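Local coordinates for oxalate--CoA ligase (Arabidopsis thaliana, PDB 5IE0), which belongs to the acyl-activating, AMP-binding (ANL) superfamily, with a large N-terminal part and a smaller C-terminal domain, at residues 24-29 / 250-255; 185-190 / 316-321; 284-289 / 309-314; 343-348 / 361-366; 438-443 / 491-496. All coordinates share one frame; numbering follows the deposited sequence.

Interaction 1. Residues 24-29 / 250-255. With SRT (S,R meso-tartaric acid), chain D.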
# COMPACT_ATOMS: atom_id res chain seq x y z
N SER A 24 -16.92 -9.67 3.99
CA SER A 24 -16.99 -11.12 4.00
C SER A 24 -15.65 -11.73 4.40
O SER A 24 -14.59 -11.15 4.15
CB SER A 24 -17.42 -11.66 2.63
OG SER A 24 -18.74 -11.26 2.30
N VAL A 25 -15.71 -12.89 5.04
CA VAL A 25 -14.56 -13.76 5.17
C VAL A 25 -14.90 -15.01 4.39
O VAL A 25 -15.90 -15.67 4.70
CB VAL A 25 -14.24 -14.10 6.63
CG1 VAL A 25 -13.05 -15.05 6.71
CG2 VAL A 25 -13.96 -12.84 7.43
N SER A 26 -14.11 -15.31 3.36
CA SER A 26 -14.43 -16.38 2.42
C SER A 26 -14.82 -17.67 3.13
O SER A 26 -14.07 -18.16 3.98
CB SER A 26 -13.26 -16.65 1.48
OG SER A 26 -13.60 -17.67 0.55
N GLY A 27 -16.01 -18.18 2.82
CA GLY A 27 -16.48 -19.43 3.38
C GLY A 27 -17.10 -19.31 4.77
O GLY A 27 -17.58 -20.30 5.32
N LYS A 28 -17.10 -18.10 5.32
CA LYS A 28 -17.55 -17.92 6.70
C LYS A 28 -18.51 -16.75 6.91
O LYS A 28 -19.72 -16.94 7.01
CB LYS A 28 -16.34 -17.73 7.62
CG LYS A 28 -15.61 -19.02 7.97
CD LYS A 28 -14.87 -18.86 9.29
CE LYS A 28 -15.82 -18.44 10.40
NZ LYS A 28 -15.14 -18.29 11.72
N PHE A 29 -17.96 -15.54 6.99
CA PHE A 29 -18.75 -14.36 7.35
C PHE A 29 -19.25 -13.56 6.15
O PHE A 29 -18.62 -13.54 5.10
CB PHE A 29 -17.92 -13.44 8.25
CG PHE A 29 -17.66 -14.00 9.62
CD1 PHE A 29 -18.68 -14.08 10.56
CD2 PHE A 29 -16.40 -14.44 9.97
CE1 PHE A 29 -18.44 -14.60 11.82
CE2 PHE A 29 -16.15 -14.94 11.23
CZ PHE A 29 -17.17 -15.02 12.15
N LYS A 250 -14.61 -14.64 -7.95
CA LYS A 250 -15.85 -15.06 -8.60
C LYS A 250 -16.98 -15.23 -7.59
O LYS A 250 -18.06 -14.66 -7.78
CB LYS A 250 -15.65 -16.36 -9.38
CG LYS A 250 -14.96 -16.16 -10.73
CD LYS A 250 -15.18 -17.35 -11.65
CE LYS A 250 -14.13 -18.42 -11.44
NZ LYS A 250 -12.79 -17.99 -11.93
N LYS A 251 -16.74 -16.00 -6.53
CA LYS A 251 -17.80 -16.34 -5.58
C LYS A 251 -18.41 -15.10 -4.93
O LYS A 251 -19.62 -15.06 -4.66
CB LYS A 251 -17.26 -17.28 -4.49
CG LYS A 251 -18.31 -17.71 -3.47
CD LYS A 251 -17.73 -18.64 -2.40
CE LYS A 251 -18.75 -18.89 -1.28
NZ LYS A 251 -18.20 -19.74 -0.18
N TYR A 252 -17.59 -14.08 -4.69
CA TYR A 252 -18.09 -12.89 -4.00
C TYR A 252 -18.21 -11.70 -4.95
O TYR A 252 -18.16 -10.55 -4.52
CB TYR A 252 -17.18 -12.58 -2.81
CG TYR A 252 -17.27 -13.68 -1.77
CD1 TYR A 252 -18.31 -13.71 -0.85
CD2 TYR A 252 -16.35 -14.72 -1.75
CE1 TYR A 252 -18.41 -14.72 0.08
CE2 TYR A 252 -16.44 -15.74 -0.82
CZ TYR A 252 -17.48 -15.74 0.09
OH TYR A 252 -17.58 -16.75 1.02
N ASN A 253 -18.40 -12.00 -6.23
CA ASN A 253 -18.82 -11.02 -7.24
C ASN A 253 -17.94 -9.78 -7.33
O ASN A 253 -18.45 -8.66 -7.45
CB ASN A 253 -20.27 -10.60 -6.96
CG ASN A 253 -21.19 -11.78 -6.75
OD1 ASN A 253 -21.18 -12.73 -7.54
ND2 ASN A 253 -21.97 -11.74 -5.68
N ALA A 254 -16.63 -9.98 -7.27
CA ALA A 254 -15.68 -8.88 -7.33
C ALA A 254 -15.76 -8.11 -8.64
O ALA A 254 -16.00 -8.70 -9.70
CB ALA A 254 -14.27 -9.41 -7.12
N THR A 255 -15.56 -6.80 -8.57
CA THR A 255 -15.60 -5.96 -9.76
C THR A 255 -14.26 -5.28 -10.02
O THR A 255 -14.07 -4.63 -11.05
CB THR A 255 -16.69 -4.88 -9.65
OG1 THR A 255 -16.43 -4.07 -8.50
CG2 THR A 255 -18.07 -5.52 -9.50
O1 SRT D . -20.83 -7.53 -4.71
O11 SRT D . -22.62 -8.08 -5.84
C1 SRT D . -22.05 -7.86 -4.74
C2 SRT D . -22.82 -7.98 -3.44
O2 SRT D . -23.89 -7.08 -3.43
C3 SRT D . -23.35 -9.39 -3.32
O3 SRT D . -22.28 -10.30 -3.18
C4 SRT D . -24.23 -9.47 -2.09
O4 SRT D . -25.32 -8.84 -2.05
O41 SRT D . -23.87 -10.17 -1.11
O HOH W 1 -15.39 -19.67 0.03
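Y252, the first residue past the end of helix 242-251, meets the end of strand 21-25 and the turn at S26-G27 through a backbone-to-hydroxyl hydrogen bond, a partly buried contact that ties a helix terminus to the hairpin between strands 21-25 and 29-32. The amide of G27 points almost straight at the phenol: G27 N donates to Y252 OH over 2.8 Å at an N-H...O angle of 178°, approaching at the ring edge, near the ring plane. Two serines come obliquely to the same ring, S26 OG lying 3.7 Å from Y252 CE2 and S24 OG 4.0 Å from Y252 CD1. S26 OG is bonded to D248 as well as to a water, and S24 OG to N30 and R21. K251 runs out fully extended, with CG anti to its own backbone N (chi1 -179°), and this carries NZ to the turn, where it makes a weak bond of 3.3 Å to Y252 OH. The water links the two segments, donating to S26 OG at 2.7 Å and accepting from K251 NZ at 2.8 Å. The tyrosine hydroxyl is thus approached by two N-H donors, one strong and one weak. Beyond the ring, N253 closes the helix as the C-prime residue of a Schellman motif, and its ND2 donates to O3 of a bound meso-tartaric acid. K28 and F29 form a classic bulge opposite V25, while strand 231-234, whose T233 touches both S24 and Y252, flanks the contact.

Interaction 2. Residues 185-190 / 316-321. With SRT (S,R meso-tartaric acid), chain C.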
# COMPACT_ATOMS: atom_id res chain seq x y z
N LEU A 185 -9.31 13.29 9.36
CA LEU A 185 -9.39 14.09 8.14
C LEU A 185 -8.54 13.48 7.02
O LEU A 185 -8.98 13.41 5.88
CB LEU A 185 -8.95 15.53 8.42
CG LEU A 185 -8.88 16.48 7.22
CD1 LEU A 185 -10.24 16.60 6.54
CD2 LEU A 185 -8.38 17.86 7.65
N ASN A 186 -7.32 13.06 7.35
CA ASN A 186 -6.45 12.40 6.37
C ASN A 186 -7.16 11.21 5.73
O ASN A 186 -7.22 11.08 4.49
CB ASN A 186 -5.14 11.92 7.02
CG ASN A 186 -4.20 13.06 7.39
OD1 ASN A 186 -3.39 12.93 8.30
ND2 ASN A 186 -4.30 14.18 6.67
N LEU A 187 -7.70 10.34 6.58
CA LEU A 187 -8.37 9.12 6.14
C LEU A 187 -9.59 9.44 5.29
O LEU A 187 -9.78 8.85 4.23
CB LEU A 187 -8.78 8.26 7.34
CG LEU A 187 -7.67 7.64 8.19
CD1 LEU A 187 -8.25 6.87 9.37
CD2 LEU A 187 -6.81 6.73 7.34
N ALA A 188 -10.43 10.36 5.76
CA ALA A 188 -11.63 10.74 5.02
C ALA A 188 -11.28 11.30 3.65
O ALA A 188 -11.90 10.94 2.64
CB ALA A 188 -12.44 11.76 5.81
N SER A 189 -10.28 12.17 3.61
CA SER A 189 -9.83 12.78 2.37
C SER A 189 -9.35 11.72 1.38
O SER A 189 -9.75 11.74 0.21
CB SER A 189 -8.70 13.78 2.63
OG SER A 189 -9.15 14.85 3.43
N SER A 190 -8.51 10.80 1.85
CA SER A 190 -7.99 9.78 0.93
C SER A 190 -9.09 8.83 0.47
O SER A 190 -9.11 8.43 -0.70
CB SER A 190 -6.85 9.00 1.57
OG SER A 190 -5.63 9.71 1.43
N GLU A 316 2.91 8.92 3.83
CA GLU A 316 2.77 10.32 4.23
C GLU A 316 1.60 11.02 3.53
O GLU A 316 1.15 12.07 3.98
CB GLU A 316 4.07 11.09 3.96
CG GLU A 316 5.23 10.68 4.86
CD GLU A 316 6.10 9.58 4.26
OE1 GLU A 316 5.57 8.72 3.53
OE2 GLU A 316 7.32 9.58 4.53
N ALA A 317 1.14 10.45 2.43
CA ALA A 317 0.02 11.02 1.68
C ALA A 317 -1.29 10.30 2.00
O ALA A 317 -2.28 10.48 1.29
CB ALA A 317 0.31 10.97 0.20
N THR A 318 -1.27 9.48 3.05
CA THR A 318 -2.38 8.58 3.36
C THR A 318 -2.73 7.80 2.10
O THR A 318 -3.88 7.77 1.67
CB THR A 318 -3.61 9.35 3.91
OG1 THR A 318 -3.18 10.30 4.89
CG2 THR A 318 -4.61 8.39 4.55
N HIS A 319 -1.69 7.22 1.51
CA HIS A 319 -1.76 6.45 0.26
C HIS A 319 -1.86 7.38 -0.96
O HIS A 319 -0.89 8.05 -1.30
CB HIS A 319 -2.91 5.44 0.28
CG HIS A 319 -2.85 4.43 -0.83
ND1 HIS A 319 -1.71 3.72 -1.12
CD2 HIS A 319 -3.79 4.01 -1.71
CE1 HIS A 319 -1.94 2.91 -2.14
NE2 HIS A 319 -3.20 3.07 -2.51
N LEU A 320 -3.01 7.40 -1.62
CA LEU A 320 -3.14 7.94 -2.98
C LEU A 320 -2.62 9.36 -3.19
O LEU A 320 -3.02 10.30 -2.49
CB LEU A 320 -4.61 7.89 -3.43
CG LEU A 320 -4.90 8.42 -4.84
CD1 LEU A 320 -4.21 7.57 -5.90
CD2 LEU A 320 -6.40 8.51 -5.12
N MET A 321 -1.74 9.51 -4.18
CA MET A 321 -1.31 10.82 -4.66
C MET A 321 -1.82 11.06 -6.07
O MET A 321 -2.43 12.09 -6.35
CB MET A 321 0.22 10.93 -4.62
CG MET A 321 0.78 11.16 -3.23
SD MET A 321 2.57 11.23 -3.16
CE MET A 321 3.01 9.53 -3.51
O1 SRT C . 4.29 1.97 2.09
O11 SRT C . 3.64 -0.11 2.32
C1 SRT C . 3.51 1.02 1.79
C2 SRT C . 2.41 1.22 0.77
O2 SRT C . 1.15 1.32 1.39
C3 SRT C . 2.73 2.42 -0.08
O3 SRT C . 3.63 1.94 -1.05
C4 SRT C . 1.48 2.93 -0.78
O4 SRT C . 0.81 3.86 -0.26
O41 SRT C . 1.11 2.43 -1.87
O HOH W 2 -5.41 10.51 -1.19
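S190 and T318 form the tight part of this buried contact between helix 184-197 and the turn leading into strand 319-323. The hydroxyl of S190 donates to T318 O over a short 2.6 Å, tilted 32° from the carbonyl plane, and S190 OG lies only 3.2 Å from T318 CB. S190 OG stands anti to its carbonyl carbon (chi1 -83°), which turns it from the helix onto the turn. One helical turn earlier, N186 crosses T318 at about a right angle, its CB 3.3 Å from T318 OG1. The polar ends of this pair look elsewhere: T318 OG1 bonds to N369 O and N186 ND2 to P368 O. On the looser side L187 adds just one methyl contact, CD2 to T318 CG2 at 3.9 Å, and a water bridges S190 and L320, donating to S190 OG and to L320 O, each at 2.7 Å. H319 reaches the ligand, its ND1 donating to O4 of a bound meso-tartaric acid at 2.7 Å, with O4 at the ring edge. Helix 215-227 covers the junction through L219, which touches L187, S190 and T318, while strand 308-314 lies beside strand 319-323.

Interaction 3. Residues 284-289 / 309-314. With SRT (S,R meso-tartaric acid), chain C.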
# COMPACT_ATOMS: atom_id res chain seq x y z
N PHE A 284 -11.97 -2.66 -13.55
CA PHE A 284 -10.58 -2.29 -13.69
C PHE A 284 -9.71 -3.11 -12.75
O PHE A 284 -10.20 -3.70 -11.78
CB PHE A 284 -10.37 -0.80 -13.42
CG PHE A 284 -10.63 -0.40 -11.99
CD1 PHE A 284 -9.58 -0.32 -11.08
CD2 PHE A 284 -11.91 -0.13 -11.56
CE1 PHE A 284 -9.82 0.04 -9.77
CE2 PHE A 284 -12.15 0.23 -10.24
CZ PHE A 284 -11.11 0.31 -9.35
N ILE A 285 -8.42 -3.14 -13.04
CA ILE A 285 -7.42 -3.72 -12.17
C ILE A 285 -6.46 -2.60 -11.80
O ILE A 285 -6.08 -1.82 -12.66
CB ILE A 285 -6.66 -4.88 -12.85
CG1 ILE A 285 -7.60 -6.07 -13.06
CG2 ILE A 285 -5.44 -5.29 -12.04
CD1 ILE A 285 -7.00 -7.18 -13.91
N ARG A 286 -6.09 -2.49 -10.53
CA ARG A 286 -5.24 -1.38 -10.09
C ARG A 286 -3.86 -1.85 -9.67
O ARG A 286 -3.71 -2.92 -9.08
CB ARG A 286 -5.91 -0.64 -8.92
CG ARG A 286 -5.15 0.57 -8.39
CD ARG A 286 -5.94 1.24 -7.27
NE ARG A 286 -5.32 2.47 -6.79
CZ ARG A 286 -4.60 2.57 -5.67
NH1 ARG A 286 -4.40 1.50 -4.91
NH2 ARG A 286 -4.08 3.74 -5.32
N SER A 287 -2.84 -1.05 -9.98
CA SER A 287 -1.50 -1.32 -9.48
C SER A 287 -0.92 -0.08 -8.81
O SER A 287 -1.18 1.04 -9.24
CB SER A 287 -0.58 -1.79 -10.62
OG SER A 287 0.70 -2.15 -10.12
N CYS A 288 -0.16 -0.28 -7.73
CA CYS A 288 0.39 0.84 -6.97
C CYS A 288 1.55 0.38 -6.08
O CYS A 288 1.81 -0.82 -5.98
CB CYS A 288 -0.71 1.50 -6.12
SG CYS A 288 -0.31 3.15 -5.47
N SER A 289 2.22 1.36 -5.45
CA SER A 289 3.30 1.18 -4.45
C SER A 289 4.69 1.02 -5.07
O SER A 289 5.68 1.36 -4.44
CB SER A 289 3.02 -0.00 -3.52
OG SER A 289 1.80 0.16 -2.81
N LEU A 309 -5.02 0.19 -14.36
CA LEU A 309 -4.77 1.56 -13.96
C LEU A 309 -3.69 1.63 -12.89
O LEU A 309 -3.83 1.08 -11.79
CB LEU A 309 -6.06 2.21 -13.45
CG LEU A 309 -7.28 2.01 -14.36
CD1 LEU A 309 -8.54 2.60 -13.74
CD2 LEU A 309 -7.01 2.60 -15.74
N GLU A 310 -2.59 2.30 -13.23
CA GLU A 310 -1.48 2.46 -12.30
C GLU A 310 -1.64 3.73 -11.47
O GLU A 310 -1.98 4.79 -12.01
CB GLU A 310 -0.15 2.49 -13.04
CG GLU A 310 1.05 2.55 -12.11
CD GLU A 310 2.38 2.54 -12.85
OE1 GLU A 310 2.38 2.63 -14.09
OE2 GLU A 310 3.42 2.45 -12.16
N ALA A 311 -1.39 3.62 -10.17
CA ALA A 311 -1.46 4.77 -9.28
C ALA A 311 -0.14 4.96 -8.54
O ALA A 311 0.75 4.12 -8.59
CB ALA A 311 -2.60 4.60 -8.28
N TYR A 312 -0.04 6.10 -7.86
CA TYR A 312 1.17 6.52 -7.18
C TYR A 312 0.79 7.01 -5.78
O TYR A 312 -0.11 7.86 -5.64
CB TYR A 312 1.86 7.61 -8.00
CG TYR A 312 2.96 8.39 -7.33
CD1 TYR A 312 4.05 7.76 -6.74
CD2 TYR A 312 2.94 9.78 -7.34
CE1 TYR A 312 5.07 8.50 -6.15
CE2 TYR A 312 3.94 10.52 -6.76
CZ TYR A 312 5.00 9.88 -6.17
OH TYR A 312 5.99 10.64 -5.59
N ALA A 313 1.46 6.47 -4.77
CA ALA A 313 1.03 6.62 -3.39
C ALA A 313 2.16 6.42 -2.38
O ALA A 313 3.18 5.82 -2.69
CB ALA A 313 -0.09 5.64 -3.11
N MET A 314 1.95 6.94 -1.17
CA MET A 314 2.88 6.70 -0.07
C MET A 314 2.21 6.98 1.27
O MET A 314 1.17 7.64 1.32
CB MET A 314 4.16 7.54 -0.22
CG MET A 314 3.98 9.04 -0.03
SD MET A 314 5.40 10.00 -0.63
CE MET A 314 6.71 9.41 0.44
O1 SRT C . 4.29 1.97 2.09
O11 SRT C . 3.64 -0.11 2.32
C1 SRT C . 3.51 1.02 1.79
C2 SRT C . 2.41 1.22 0.77
O2 SRT C . 1.15 1.32 1.39
C3 SRT C . 2.73 2.42 -0.08
O3 SRT C . 3.63 1.94 -1.05
C4 SRT C . 1.48 2.93 -0.78
O4 SRT C . 0.81 3.86 -0.26
O41 SRT C . 1.11 2.43 -1.87
O HOH W 3 3.53 4.31 -5.33
O HOH W 4 5.07 3.32 -2.69
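Three backbone hydrogen bonds join strands 284-287 and 308-314 in parallel: L309 N to I285 O at 2.8 Å, S287 N to L309 O at 3.0 Å and A311 N to S287 O at 2.8 Å. Past the last of them water takes over. One molecule accepts from A313 N and weakly from S289 N; another donates to S289 O and A313 O and is hydrogen-bonded to O3 of the bound meso-tartaric acid. S289 OG donates to ligand O41 at 2.6 Å. On the flanks C288 SG, anti to its backbone N (chi1 -164°), reaches A313 CB at 3.4 Å. Extended R286 brings NH2 obliquely within 3.4 Å of A311 CB, while C288 CB lies over the rim of one guanidinium face; the charged end bonds to Y198, T258 and H319. F284 crosses L309 at about a right angle, with L309 CD1 3.9 Å from F284 CB. Where the two strands of this beta-alpha-beta unit separate after S287, water links the peptide groups of S289 and A313, and the S289 hydroxyl is used for the ligand.

Interaction 4. Residues 343-348 / 361-366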
# COMPACT_ATOMS: atom_id res chain seq x y z
N GLN A 343 -5.68 16.65 -4.66
CA GLN A 343 -4.57 17.34 -4.01
C GLN A 343 -3.71 18.06 -5.04
O GLN A 343 -3.74 17.74 -6.23
CB GLN A 343 -3.72 16.37 -3.20
CG GLN A 343 -2.98 15.34 -4.05
CD GLN A 343 -2.62 14.09 -3.27
OE1 GLN A 343 -1.55 13.99 -2.67
NE2 GLN A 343 -3.53 13.12 -3.28
N GLU A 344 -2.94 19.03 -4.56
CA GLU A 344 -2.00 19.75 -5.40
C GLU A 344 -0.72 18.96 -5.56
O GLU A 344 -0.27 18.28 -4.63
CB GLU A 344 -1.68 21.12 -4.82
CG GLU A 344 -2.87 22.04 -4.70
CD GLU A 344 -2.51 23.34 -4.03
OE1 GLU A 344 -2.06 24.26 -4.74
OE2 GLU A 344 -2.66 23.44 -2.80
N MET A 345 -0.13 19.05 -6.75
CA MET A 345 1.12 18.37 -7.05
C MET A 345 1.96 19.23 -7.99
O MET A 345 1.45 19.77 -8.96
CB MET A 345 0.84 17.01 -7.69
CG MET A 345 2.09 16.22 -8.02
SD MET A 345 1.73 14.59 -8.69
CE MET A 345 1.10 13.75 -7.23
N ALA A 346 3.24 19.36 -7.68
CA ALA A 346 4.13 20.16 -8.51
C ALA A 346 5.51 19.53 -8.61
O ALA A 346 5.92 18.76 -7.74
CB ALA A 346 4.23 21.57 -7.96
N ILE A 347 6.22 19.84 -9.69
CA ILE A 347 7.58 19.37 -9.90
C ILE A 347 8.57 20.50 -9.62
O ILE A 347 8.61 21.49 -10.34
CB ILE A 347 7.78 18.86 -11.34
CG1 ILE A 347 6.80 17.72 -11.65
CG2 ILE A 347 9.20 18.40 -11.55
CD1 ILE A 347 7.06 16.46 -10.85
N LEU A 348 9.38 20.35 -8.57
CA LEU A 348 10.28 21.43 -8.14
C LEU A 348 11.75 21.08 -8.32
O LEU A 348 12.17 19.97 -8.00
CB LEU A 348 10.03 21.79 -6.67
CG LEU A 348 8.76 22.49 -6.17
CD1 LEU A 348 7.48 21.80 -6.60
CD2 LEU A 348 8.80 22.59 -4.65
N GLY A 361 12.28 16.91 -11.90
CA GLY A 361 12.45 17.54 -10.61
C GLY A 361 11.78 16.68 -9.56
O GLY A 361 11.29 15.60 -9.88
N GLU A 362 11.78 17.14 -8.32
CA GLU A 362 11.16 16.37 -7.24
C GLU A 362 9.65 16.59 -7.19
O GLU A 362 9.18 17.73 -7.23
CB GLU A 362 11.78 16.71 -5.89
CG GLU A 362 11.20 15.86 -4.77
CD GLU A 362 11.88 16.07 -3.43
OE1 GLU A 362 12.57 17.09 -3.26
OE2 GLU A 362 11.71 15.21 -2.54
N VAL A 363 8.91 15.49 -7.09
CA VAL A 363 7.47 15.53 -6.93
C VAL A 363 7.12 16.01 -5.52
O VAL A 363 7.58 15.44 -4.53
CB VAL A 363 6.83 14.14 -7.17
CG1 VAL A 363 5.31 14.22 -7.02
CG2 VAL A 363 7.21 13.62 -8.55
N CYS A 364 6.30 17.05 -5.45
CA CYS A 364 5.86 17.61 -4.18
C CYS A 364 4.34 17.69 -4.15
O CYS A 364 3.72 17.94 -5.18
CB CYS A 364 6.46 19.00 -3.96
SG CYS A 364 8.27 19.03 -3.89
N ILE A 365 3.75 17.48 -2.98
CA ILE A 365 2.30 17.46 -2.87
C ILE A 365 1.78 18.35 -1.75
O ILE A 365 2.51 18.66 -0.81
CB ILE A 365 1.78 16.02 -2.63
CG1 ILE A 365 2.31 15.47 -1.31
CG2 ILE A 365 2.18 15.11 -3.79
CD1 ILE A 365 1.87 14.04 -1.02
N ARG A 366 0.52 18.76 -1.86
CA ARG A 366 -0.14 19.49 -0.77
C ARG A 366 -1.63 19.20 -0.77
O ARG A 366 -2.30 19.36 -1.79
CB ARG A 366 0.10 21.00 -0.88
CG ARG A 366 -0.55 21.80 0.25
CD ARG A 366 -0.15 23.28 0.23
NE ARG A 366 -0.74 24.00 -0.90
CZ ARG A 366 -0.55 25.29 -1.15
NH1 ARG A 366 0.21 26.03 -0.34
NH2 ARG A 366 -1.13 25.86 -2.20
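E344 and R366 lie side by side on one face of this antiparallel pair and point the same way, their carboxylate and guanidinium planes 42° apart. The arginine bends at chi3 (70°) and grips side-on: NE reaches E344 OE2 at 2.8 Å from above the carboxylate plane, while NH2 meets the syn lone pairs of OE2 at 2.9 Å and OE1 at 3.1 Å. R366 NH1 has a further partner, F387 O. Farther along this face L348 sets CD2 against C364 SG at 3.7 Å. The other face is apolar and obliquely crossed: M345 CG rests on V363 CG1, its CE on I365 CG2, and I347 CD1 on V363 CG2 at 3.7 Å. I347 CG2 also presses on G361 CA at 3.5 Å, tight for two carbons. Six backbone N-H...O bonds join the hydrogen-bonded pairs E344-R366, A346-C364 and L348-E362, two in each. Consecutive in sequence and joined by the intervening loop, the strands form a long-looped beta hairpin within a larger antiparallel sheet.

Interaction 5. Residues 438-443 / 491-496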
# COMPACT_ATOMS: atom_id res chain seq x y z
N GLN A 438 11.72 -12.38 -13.09
CA GLN A 438 11.82 -11.15 -12.29
C GLN A 438 13.14 -10.44 -12.57
O GLN A 438 14.08 -11.05 -13.08
CB GLN A 438 11.68 -11.44 -10.80
CG GLN A 438 10.37 -12.11 -10.40
CD GLN A 438 10.27 -12.37 -8.91
OE1 GLN A 438 10.45 -11.46 -8.09
NE2 GLN A 438 9.99 -13.62 -8.54
N GLY A 439 13.22 -9.15 -12.26
CA GLY A 439 14.44 -8.40 -12.50
C GLY A 439 14.54 -7.10 -11.73
O GLY A 439 13.53 -6.44 -11.48
N VAL A 440 15.75 -6.73 -11.36
CA VAL A 440 15.97 -5.47 -10.65
C VAL A 440 17.35 -4.88 -10.94
O VAL A 440 18.37 -5.55 -10.81
CB VAL A 440 15.80 -5.65 -9.12
CG1 VAL A 440 16.64 -6.82 -8.61
CG2 VAL A 440 16.15 -4.36 -8.38
N ALA A 441 17.37 -3.62 -11.38
CA ALA A 441 18.62 -2.91 -11.60
C ALA A 441 18.98 -2.10 -10.36
O ALA A 441 18.11 -1.73 -9.58
CB ALA A 441 18.51 -2.00 -12.82
N PHE A 442 20.27 -1.85 -10.18
CA PHE A 442 20.73 -1.12 -9.00
C PHE A 442 22.11 -0.52 -9.22
O PHE A 442 22.90 -1.00 -10.03
CB PHE A 442 20.74 -2.04 -7.77
CG PHE A 442 21.45 -3.36 -8.00
CD1 PHE A 442 22.82 -3.47 -7.83
CD2 PHE A 442 20.73 -4.48 -8.36
CE1 PHE A 442 23.46 -4.68 -8.02
CE2 PHE A 442 21.36 -5.70 -8.56
CZ PHE A 442 22.73 -5.80 -8.39
N GLY A 443 22.40 0.54 -8.47
CA GLY A 443 23.67 1.23 -8.58
C GLY A 443 24.74 0.60 -7.72
O GLY A 443 24.47 0.12 -6.62
N ASP A 491 17.99 -17.18 -8.14
CA ASP A 491 16.77 -17.97 -8.00
C ASP A 491 15.74 -17.28 -7.11
O ASP A 491 14.57 -17.66 -7.09
CB ASP A 491 17.10 -19.36 -7.44
CG ASP A 491 18.07 -19.30 -6.27
OD1 ASP A 491 18.58 -18.19 -5.97
OD2 ASP A 491 18.33 -20.35 -5.66
N ASN A 492 16.19 -16.28 -6.36
CA ASN A 492 15.33 -15.62 -5.39
C ASN A 492 15.65 -14.14 -5.23
O ASN A 492 16.82 -13.75 -5.19
CB ASN A 492 15.43 -16.32 -4.03
CG ASN A 492 14.72 -15.55 -2.93
OD1 ASN A 492 13.49 -15.63 -2.79
ND2 ASN A 492 15.48 -14.81 -2.13
N LEU A 493 14.61 -13.32 -5.14
CA LEU A 493 14.78 -11.90 -4.87
C LEU A 493 13.91 -11.53 -3.67
O LEU A 493 12.68 -11.57 -3.76
CB LEU A 493 14.40 -11.05 -6.09
CG LEU A 493 15.51 -10.83 -7.11
CD1 LEU A 493 14.92 -10.49 -8.47
CD2 LEU A 493 16.50 -9.77 -6.65
N PRO A 494 14.55 -11.17 -2.55
CA PRO A 494 13.82 -10.91 -1.30
C PRO A 494 12.82 -9.76 -1.44
O PRO A 494 13.10 -8.78 -2.13
CB PRO A 494 14.94 -10.54 -0.32
CG PRO A 494 16.15 -11.22 -0.88
CD PRO A 494 16.00 -11.05 -2.36
N LYS A 495 11.67 -9.90 -0.79
CA LYS A 495 10.65 -8.87 -0.82
C LYS A 495 10.17 -8.52 0.58
O LYS A 495 10.18 -9.36 1.48
CB LYS A 495 9.46 -9.30 -1.68
CG LYS A 495 9.80 -9.45 -3.15
CD LYS A 495 8.71 -10.19 -3.90
CE LYS A 495 9.15 -10.52 -5.32
NZ LYS A 495 10.36 -11.40 -5.34
N THR A 496 9.75 -7.28 0.76
CA THR A 496 9.15 -6.85 2.02
C THR A 496 7.77 -7.49 2.16
O THR A 496 7.28 -8.15 1.24
CB THR A 496 9.02 -5.32 2.09
OG1 THR A 496 8.17 -4.86 1.03
CG2 THR A 496 10.39 -4.66 1.95
O HOH W 5 11.74 -14.09 -5.67
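L493 packs on V440 and K495 bonds to Q438, so that a loop without regular structure lies along the start of strand 436-446 in the C-terminal domain. L493 is the first residue of the loop to touch the strand. Its CG is anti to the carbonyl carbon (chi1 -86°) and the side chain is turned toward the strand, where CD2 meets V440 CG1 at 3.5 Å as the two side chains cross at a slant. The other methyl, CD1, lies 4.1 Å from Q438 CB. I458 of strand 450-459 and V506 of helix 503-511 also touch this leucine, making it the apolar centre of the contact. L493 N donates to a water at 3.0 Å that sits between the two segments. After P494 the chain reaches K495, whose side chain is extended as far as CE and bent only at chi4 (61°), which brings NZ to Q438. NZ donates to Q438 OE1 at 2.8 Å, in the amide plane and on a lone pair, the two side chains coming from opposite directions. The same ammonium donates to L493 O, also at 2.8 Å and in the carbonyl plane. The water on L493 N accepts weakly from K495 NZ and from Q438 NE2 as well. One lysine nitrogen therefore joins a strand side chain to a loop carbonyl. Two neutral oxygens and a water, with no carboxylate among these partners, probably stabilise the charge beside a small apolar contact and hold the lysine in place.

In the fold
Interactions 2, 3 and 4 form a connected group, with centres 14 to 18 Å apart. Interactions 2 and 3 share one mixed sheet, in which strands 308-314 and 319-323 are neighbours, and both touch the same meso-tartaric acid; interaction 3 is nested within the chain loop closed by interaction 2. Q343 bonds to L320 O, joining interaction 4, whose own antiparallel sheet follows in sequence. Interaction 1 lies at the other side of the chain's centre from interaction 4, their centres 39 Å apart, with a second tartaric acid. Interaction 5 belongs to the C-terminal domain, its nearest atoms about 8 Å from those of interaction 3, while K500 reaches the tartaric acid shared by interactions 2 and 3, so that the C-terminal domain also contributes to that ligand's surroundings.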